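Local structure of Ufm1-specific protease (Caenorhabditis elegans, 5EJJ) at residues 74-79 against 90-95; 414-419 against 456-461; 487-492 against 557-562. The protein cleaves the peptide bond at the C-terminal glycine of the ubiquitin-like modifier Ufm1 as a thiol protease, and is needed for localizing certain odorant receptors to olfactory cilia. One frame throughout, in Å; residues are numbered along the deposited sequence.

Interaction 1: residues 74-79 against 90-95; sequences ELVGNL and GGQFTL
Three backbone hydrogen bonds join 74-79 to 90-95. The straightest is Gln92 N to Val76 O (2.9 Å, 177° at the hydrogen), yet its donor sits above the carbonyl plane. Asn78 then bonds through both its backbone groups, its N giving to Phe93 O at 3.2 Å and its O receiving Leu95 N at 2.8 Å, each donor lying in the plane of the carbonyl it meets. This alternation accompanies the parallel bridges Asn78-Thr94 and Leu79-Leu95. On the face carrying Asn78 and Thr94, Thr94 OG1 donates to Asn78 OD1 (2.6 Å), while ND2 of the same amide bonds Leu88 O, so both ends of the group are held. Packing follows: Gly77 CA stands 4.2 Å from the Phe93 ring centroid, only 10° off the normal, a CH-pi contact over the face. Val76 CG2 lies alongside at 4.0 Å from Phe93 CZ, and Leu79 CB meets Leu95 CB at 3.9 Å. In the N-terminal MPN domain, strand 74-81 runs between 33-40 and 94-97 in a mixed four-stranded sheet; a classic beta bulge sets Val76 and Gly77 opposite the single Val37, Trp4 and Phe117 meet Phe93 edge-to-face, and helix 59-68 touches Leu75 through Arg62.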
# COMPACT_ATOMS: atom_id res chain seq x y z
N GLU A 74 -6.61 1.71 -18.17
CA GLU A 74 -7.36 2.86 -18.65
C GLU A 74 -8.85 2.66 -18.44
O GLU A 74 -9.30 1.60 -18.02
CB GLU A 74 -7.10 3.03 -20.13
CG GLU A 74 -7.67 1.91 -20.95
CD GLU A 74 -7.06 1.87 -22.32
OE1 GLU A 74 -6.16 1.01 -22.55
OE2 GLU A 74 -7.47 2.69 -23.18
N LEU A 75 -9.60 3.71 -18.73
CA LEU A 75 -11.06 3.66 -18.76
C LEU A 75 -11.55 2.62 -19.74
O LEU A 75 -11.21 2.67 -20.91
CB LEU A 75 -11.54 5.03 -19.22
CG LEU A 75 -12.95 5.49 -18.93
CD1 LEU A 75 -13.76 5.13 -20.11
CD2 LEU A 75 -13.44 4.80 -17.66
N VAL A 76 -12.34 1.66 -19.27
CA VAL A 76 -12.87 0.61 -20.16
C VAL A 76 -14.38 0.63 -20.20
O VAL A 76 -14.96 0.06 -21.11
CB VAL A 76 -12.38 -0.85 -19.81
CG1 VAL A 76 -10.93 -1.08 -20.21
CG2 VAL A 76 -12.59 -1.16 -18.34
N GLY A 77 -15.01 1.29 -19.23
CA GLY A 77 -16.46 1.36 -19.19
C GLY A 77 -16.99 2.18 -18.03
O GLY A 77 -16.22 2.78 -17.28
N ASN A 78 -18.31 2.22 -17.88
CA ASN A 78 -18.95 2.87 -16.74
C ASN A 78 -20.06 1.99 -16.18
O ASN A 78 -20.27 0.86 -16.63
CB ASN A 78 -19.55 4.23 -17.11
CG ASN A 78 -20.40 4.18 -18.41
OD1 ASN A 78 -20.89 3.12 -18.84
ND2 ASN A 78 -20.56 5.35 -19.04
N LEU A 79 -20.79 2.50 -15.21
CA LEU A 79 -21.77 1.66 -14.56
C LEU A 79 -23.05 2.41 -14.28
O LEU A 79 -23.03 3.62 -14.06
CB LEU A 79 -21.18 1.03 -13.28
CG LEU A 79 -20.85 1.96 -12.11
CD1 LEU A 79 -22.01 2.07 -11.14
CD2 LEU A 79 -19.60 1.50 -11.39
N GLY A 90 -17.51 7.67 -22.07
CA GLY A 90 -17.86 6.28 -21.90
C GLY A 90 -16.68 5.46 -22.37
O GLY A 90 -15.87 5.92 -23.17
N GLY A 91 -16.57 4.24 -21.88
CA GLY A 91 -15.65 3.31 -22.51
C GLY A 91 -16.39 2.47 -23.53
O GLY A 91 -17.04 3.02 -24.39
N GLN A 92 -16.35 1.14 -23.40
CA GLN A 92 -16.95 0.28 -24.41
C GLN A 92 -18.00 -0.68 -23.83
O GLN A 92 -18.45 -1.62 -24.50
CB GLN A 92 -15.87 -0.47 -25.19
CG GLN A 92 -15.16 -1.49 -24.37
CD GLN A 92 -13.64 -1.40 -24.49
OE1 GLN A 92 -12.95 -0.90 -23.58
NE2 GLN A 92 -13.10 -1.90 -25.62
N PHE A 93 -18.41 -0.45 -22.58
CA PHE A 93 -19.55 -1.17 -21.99
C PHE A 93 -20.13 -0.44 -20.78
O PHE A 93 -19.53 0.51 -20.28
CB PHE A 93 -19.19 -2.60 -21.60
CG PHE A 93 -18.16 -2.69 -20.53
CD1 PHE A 93 -18.50 -2.53 -19.19
CD2 PHE A 93 -16.83 -2.95 -20.85
CE1 PHE A 93 -17.55 -2.60 -18.21
CE2 PHE A 93 -15.86 -3.03 -19.86
CZ PHE A 93 -16.22 -2.85 -18.54
N THR A 94 -21.29 -0.90 -20.33
CA THR A 94 -21.84 -0.43 -19.05
C THR A 94 -22.23 -1.59 -18.13
O THR A 94 -22.97 -2.49 -18.53
CB THR A 94 -23.03 0.53 -19.21
OG1 THR A 94 -22.64 1.64 -20.04
CG2 THR A 94 -23.44 1.06 -17.86
N LEU A 95 -21.72 -1.57 -16.90
CA LEU A 95 -22.16 -2.56 -15.92
C LEU A 95 -23.58 -2.21 -15.50
O LEU A 95 -23.90 -1.03 -15.25
CB LEU A 95 -21.24 -2.60 -14.70
CG LEU A 95 -19.77 -3.00 -14.87
CD1 LEU A 95 -19.09 -2.96 -13.51
CD2 LEU A 95 -19.65 -4.37 -15.48

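Interaction 2: residues 414-419 against 456-461; sequences TDKPVP and ELLKLE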
# COMPACT_ATOMS: atom_id res chain seq x y z
N THR A 414 1.65 7.62 13.04
CA THR A 414 2.64 8.64 13.38
C THR A 414 3.72 8.71 12.32
O THR A 414 3.86 7.80 11.51
CB THR A 414 3.38 8.35 14.69
OG1 THR A 414 3.82 6.99 14.69
CG2 THR A 414 2.49 8.64 15.89
N ASP A 415 4.50 9.78 12.36
CA ASP A 415 5.62 9.98 11.46
C ASP A 415 6.93 9.95 12.26
O ASP A 415 8.02 9.94 11.68
CB ASP A 415 5.47 11.32 10.74
CG ASP A 415 4.63 12.32 11.53
OD1 ASP A 415 4.47 12.12 12.77
OD2 ASP A 415 4.12 13.29 10.92
N LYS A 416 6.80 9.94 13.59
CA LYS A 416 7.94 9.84 14.50
C LYS A 416 8.63 8.50 14.31
O LYS A 416 7.96 7.46 14.24
CB LYS A 416 7.51 9.98 15.97
CG LYS A 416 6.35 10.93 16.25
CD LYS A 416 6.15 11.09 17.77
CE LYS A 416 4.90 11.89 18.14
NZ LYS A 416 5.19 13.35 18.35
N PRO A 417 9.96 8.50 14.25
CA PRO A 417 10.73 7.29 13.93
C PRO A 417 10.81 6.30 15.11
O PRO A 417 10.70 6.72 16.27
CB PRO A 417 12.12 7.84 13.62
CG PRO A 417 12.23 9.07 14.49
CD PRO A 417 10.83 9.64 14.60
N VAL A 418 11.00 5.02 14.82
CA VAL A 418 11.12 4.02 15.90
C VAL A 418 12.30 4.33 16.83
O VAL A 418 13.42 4.58 16.37
CB VAL A 418 11.15 2.55 15.38
CG1 VAL A 418 10.29 2.43 14.14
CG2 VAL A 418 12.58 2.06 15.10
N PRO A 419 12.03 4.37 18.15
CA PRO A 419 13.04 4.73 19.15
C PRO A 419 14.15 3.69 19.35
O PRO A 419 13.99 2.50 19.08
CB PRO A 419 12.22 4.92 20.43
CG PRO A 419 10.80 5.21 19.94
CD PRO A 419 10.67 4.35 18.73
N GLU A 456 3.35 7.19 26.52
CA GLU A 456 3.80 8.57 26.59
C GLU A 456 4.78 8.98 25.50
O GLU A 456 5.15 10.14 25.40
CB GLU A 456 4.34 8.92 27.98
CG GLU A 456 5.65 8.25 28.35
CD GLU A 456 6.01 8.51 29.79
OE1 GLU A 456 5.14 9.02 30.52
OE2 GLU A 456 7.17 8.20 30.19
N LEU A 457 5.19 8.03 24.66
CA LEU A 457 5.84 8.42 23.41
C LEU A 457 4.82 8.51 22.28
O LEU A 457 5.09 9.12 21.25
CB LEU A 457 6.99 7.47 23.04
CG LEU A 457 8.16 7.45 24.01
CD1 LEU A 457 9.41 6.80 23.40
CD2 LEU A 457 8.44 8.86 24.50
N LEU A 458 3.64 7.94 22.49
CA LEU A 458 2.65 7.86 21.42
C LEU A 458 1.22 8.16 21.83
O LEU A 458 0.33 8.02 21.01
CB LEU A 458 2.69 6.48 20.76
CG LEU A 458 3.86 6.23 19.83
CD1 LEU A 458 3.74 4.85 19.18
CD2 LEU A 458 3.96 7.32 18.79
N LYS A 459 1.01 8.58 23.07
CA LYS A 459 -0.35 8.80 23.59
C LYS A 459 -1.22 7.61 23.20
O LYS A 459 -2.30 7.76 22.62
CB LYS A 459 -0.94 10.11 23.03
CG LYS A 459 -1.69 10.98 24.08
CD LYS A 459 -2.80 10.21 24.82
CE LYS A 459 -2.54 10.14 26.34
NZ LYS A 459 -3.26 9.02 27.05
N LEU A 460 -0.72 6.42 23.51
CA LEU A 460 -1.27 5.21 22.94
C LEU A 460 -1.78 4.26 24.02
O LEU A 460 -1.02 3.83 24.90
CB LEU A 460 -0.21 4.54 22.07
CG LEU A 460 -0.66 3.58 20.99
CD1 LEU A 460 -1.81 4.20 20.21
CD2 LEU A 460 0.53 3.26 20.09
N GLU A 461 -3.05 3.92 23.93
CA GLU A 461 -3.69 3.06 24.90
C GLU A 461 -3.59 1.57 24.54
O GLU A 461 -3.75 1.20 23.38
CB GLU A 461 -5.16 3.47 25.06
CG GLU A 461 -5.88 2.74 26.18
CD GLU A 461 -7.38 2.70 25.97
OE1 GLU A 461 -7.92 3.68 25.41
OE2 GLU A 461 -8.00 1.68 26.37
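Apolar contacts carry this meeting of 414-419 with 456-461, and no hydrogen bond crosses between the two segments. The nearest approach is methyl to methyl, Thr414 CG2 to Leu458 CD2 at 3.5 Å, with the two side chains crossing at about a right angle. In Thr414 the methyl is anti to the carbonyl carbon and OG1 takes the crowded position between N and C (chi1 48°), which leaves CG2 as the branch nearest the leucine. A second apolar pair sits one residue back along the chain, at the end of helix 447-457: Pro419 CG and Leu457 CD1 are 4.1 Å apart, the ring and the leucine branch running antiparallel past one another. Both segments belong to the peptidase C78 region. There 414-419 lies in the loop that follows helix 396-409 and precedes helix 421-425, while 456-461 takes in the last residues of helix 447-457 and the chain leaving it. Helix 396-409 backs the pair, since Trp405 touches both Pro419 and Leu458. Of the polar atoms, Leu457 O is passed by the aliphatic part of Lys416, whose CD lies 4.1 Å from it. Two of the loop's carbonyls are bonded by side chains of helix 396-409, Lys416 O by Trp405 NE1 and Pro419 O by Gln402 NE2.

Interaction 3: residues 487-492 against 557-562; sequences SGTPVM and PQPPSD
Thr489 is the pivot, and its first torsion sets both of its branches to work. With chi1 at 48°, OG1 occupies the crowded position between the backbone N and the carbonyl carbon, while CG2 lies anti to that carbon. The hydroxyl thereby donates to Pro557 O, with OG1 and O 2.8 Å apart; the approach is in the carbonyl plane, on a lone pair, with a C=O...donor angle of 132°. The methyl reaches on past Pro557 O toward the Pro559 ring, the two groups meeting tip to tip with Thr489 CG2 4.0 Å from Pro559 CG. One threonine thus bonds the backbone of the first proline and packs against the ring of the third residue in the sequence Pro-Gln-Pro. The Pro557 ring crosses Thr489 obliquely, its CD set 3.4 Å from Pro490 O.

Ser487 meets the same CG-CD end of the Pro559 ring. Its CB is 3.8 Å from Pro559 CD, and its backbone O is 3.6 Å from Pro559 CG, so the ring rests against both the side chain and the backbone of this residue. Gln558 starts out away from 487-492, but its chain bends at chi2 (-75°) and brings the amide back near Ser487 OG. The amide NE2 has its hydrogen bond with Leu556 O, which ties the side chain back to strand 552-557.

Helix 396-409 adds a further layer, with Trp407 against Thr489 and Pro490 and Ile404 against Pro557. Strands 491-494 and 552-557 are antiparallel neighbours in the curled sheet of the C78 protease, whose family belongs to the papain-like clan CA. The contact therefore lies where the chain enters one of these strands and leaves the other, a side-chain-to-carbonyl bond continuing the association of two sheet neighbours beyond their regular pairing.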
# COMPACT_ATOMS: atom_id res chain seq x y z
N SER A 487 -8.37 -4.43 16.01
CA SER A 487 -7.26 -3.53 16.18
C SER A 487 -6.14 -3.92 15.21
O SER A 487 -5.40 -3.07 14.72
CB SER A 487 -6.78 -3.55 17.64
OG SER A 487 -7.84 -3.20 18.52
N GLY A 488 -6.04 -5.21 14.92
CA GLY A 488 -5.11 -5.73 13.93
C GLY A 488 -3.64 -5.36 14.07
O GLY A 488 -2.91 -5.39 13.09
N THR A 489 -3.21 -5.02 15.28
CA THR A 489 -1.81 -4.69 15.56
C THR A 489 -0.99 -5.89 16.01
O THR A 489 -1.55 -6.86 16.53
CB THR A 489 -1.74 -3.67 16.67
OG1 THR A 489 -2.60 -4.10 17.74
CG2 THR A 489 -2.22 -2.33 16.16
N PRO A 490 0.33 -5.84 15.82
CA PRO A 490 1.10 -7.00 16.29
C PRO A 490 1.01 -7.05 17.81
O PRO A 490 0.84 -6.01 18.47
CB PRO A 490 2.54 -6.69 15.84
CG PRO A 490 2.44 -5.51 14.92
CD PRO A 490 1.21 -4.76 15.33
N VAL A 491 1.08 -8.25 18.36
CA VAL A 491 0.89 -8.46 19.79
C VAL A 491 2.21 -8.83 20.43
O VAL A 491 2.91 -9.74 19.96
CB VAL A 491 -0.16 -9.55 20.05
CG1 VAL A 491 -0.10 -10.06 21.47
CG2 VAL A 491 -1.55 -9.01 19.73
N MET A 492 2.57 -8.12 21.50
CA MET A 492 3.72 -8.52 22.28
C MET A 492 3.28 -9.47 23.38
O MET A 492 2.44 -9.14 24.24
CB MET A 492 4.48 -7.34 22.86
CG MET A 492 5.62 -7.76 23.80
SD MET A 492 5.22 -7.87 25.58
CE MET A 492 6.83 -8.34 26.20
N PRO A 557 -1.89 -3.41 21.39
CA PRO A 557 -1.94 -1.98 21.05
C PRO A 557 -3.23 -1.56 20.37
O PRO A 557 -3.73 -2.27 19.48
CB PRO A 557 -0.74 -1.81 20.13
CG PRO A 557 0.21 -2.92 20.54
CD PRO A 557 -0.70 -4.06 20.82
N GLN A 558 -3.79 -0.44 20.80
CA GLN A 558 -5.03 0.05 20.20
C GLN A 558 -4.73 1.28 19.35
O GLN A 558 -4.12 2.24 19.83
CB GLN A 558 -6.07 0.43 21.27
CG GLN A 558 -6.25 -0.58 22.40
CD GLN A 558 -7.03 -1.82 21.98
OE1 GLN A 558 -8.25 -1.79 21.84
NE2 GLN A 558 -6.31 -2.92 21.79
N PRO A 559 -5.16 1.26 18.09
CA PRO A 559 -4.94 2.41 17.22
C PRO A 559 -6.02 3.45 17.47
O PRO A 559 -7.16 3.08 17.80
CB PRO A 559 -5.11 1.82 15.81
CG PRO A 559 -5.26 0.32 16.01
CD PRO A 559 -5.81 0.16 17.38
N PRO A 560 -5.67 4.74 17.32
CA PRO A 560 -6.62 5.85 17.55
C PRO A 560 -7.78 5.79 16.58
O PRO A 560 -7.82 4.87 15.77
CB PRO A 560 -5.77 7.11 17.36
CG PRO A 560 -4.48 6.64 16.76
CD PRO A 560 -4.30 5.21 17.09
N SER A 561 -8.71 6.74 16.66
CA SER A 561 -9.97 6.60 15.91
C SER A 561 -10.20 7.56 14.74
O SER A 561 -11.19 7.40 14.02
CB SER A 561 -11.17 6.63 16.86
OG SER A 561 -11.29 5.40 17.54
N ASP A 562 -9.30 8.52 14.54
CA ASP A 562 -9.38 9.39 13.36
C ASP A 562 -8.05 9.50 12.61
O ASP A 562 -7.06 9.96 13.18
CB ASP A 562 -9.87 10.79 13.75
CG ASP A 562 -11.39 10.94 13.67
OD1 ASP A 562 -12.12 9.98 14.00
OD2 ASP A 562 -11.84 12.04 13.28

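Interaction 1 stands apart from the others, its centre about 45 Å from that of interaction 2 and 39 Å from that of interaction 3, on the opposite side of the chain's centre and in the MPN region. Interactions 2 and 3 are neighbours with centres about 12 Å apart, and they touch: Glu461 O and Gln558 N are 3.1 Å apart, a probable hydrogen bond, and Leu460 packs on Pro560. Helix 396-409 backs both. Chemistry follows place. The partly buried strand pair of interaction 1 relies on repeated backbone bonds, the partly buried interaction 3 on one hydroxyl-to-carbonyl bond among proline rings, and the surface contact 414-419 with 456-461 on sparse apolar touches.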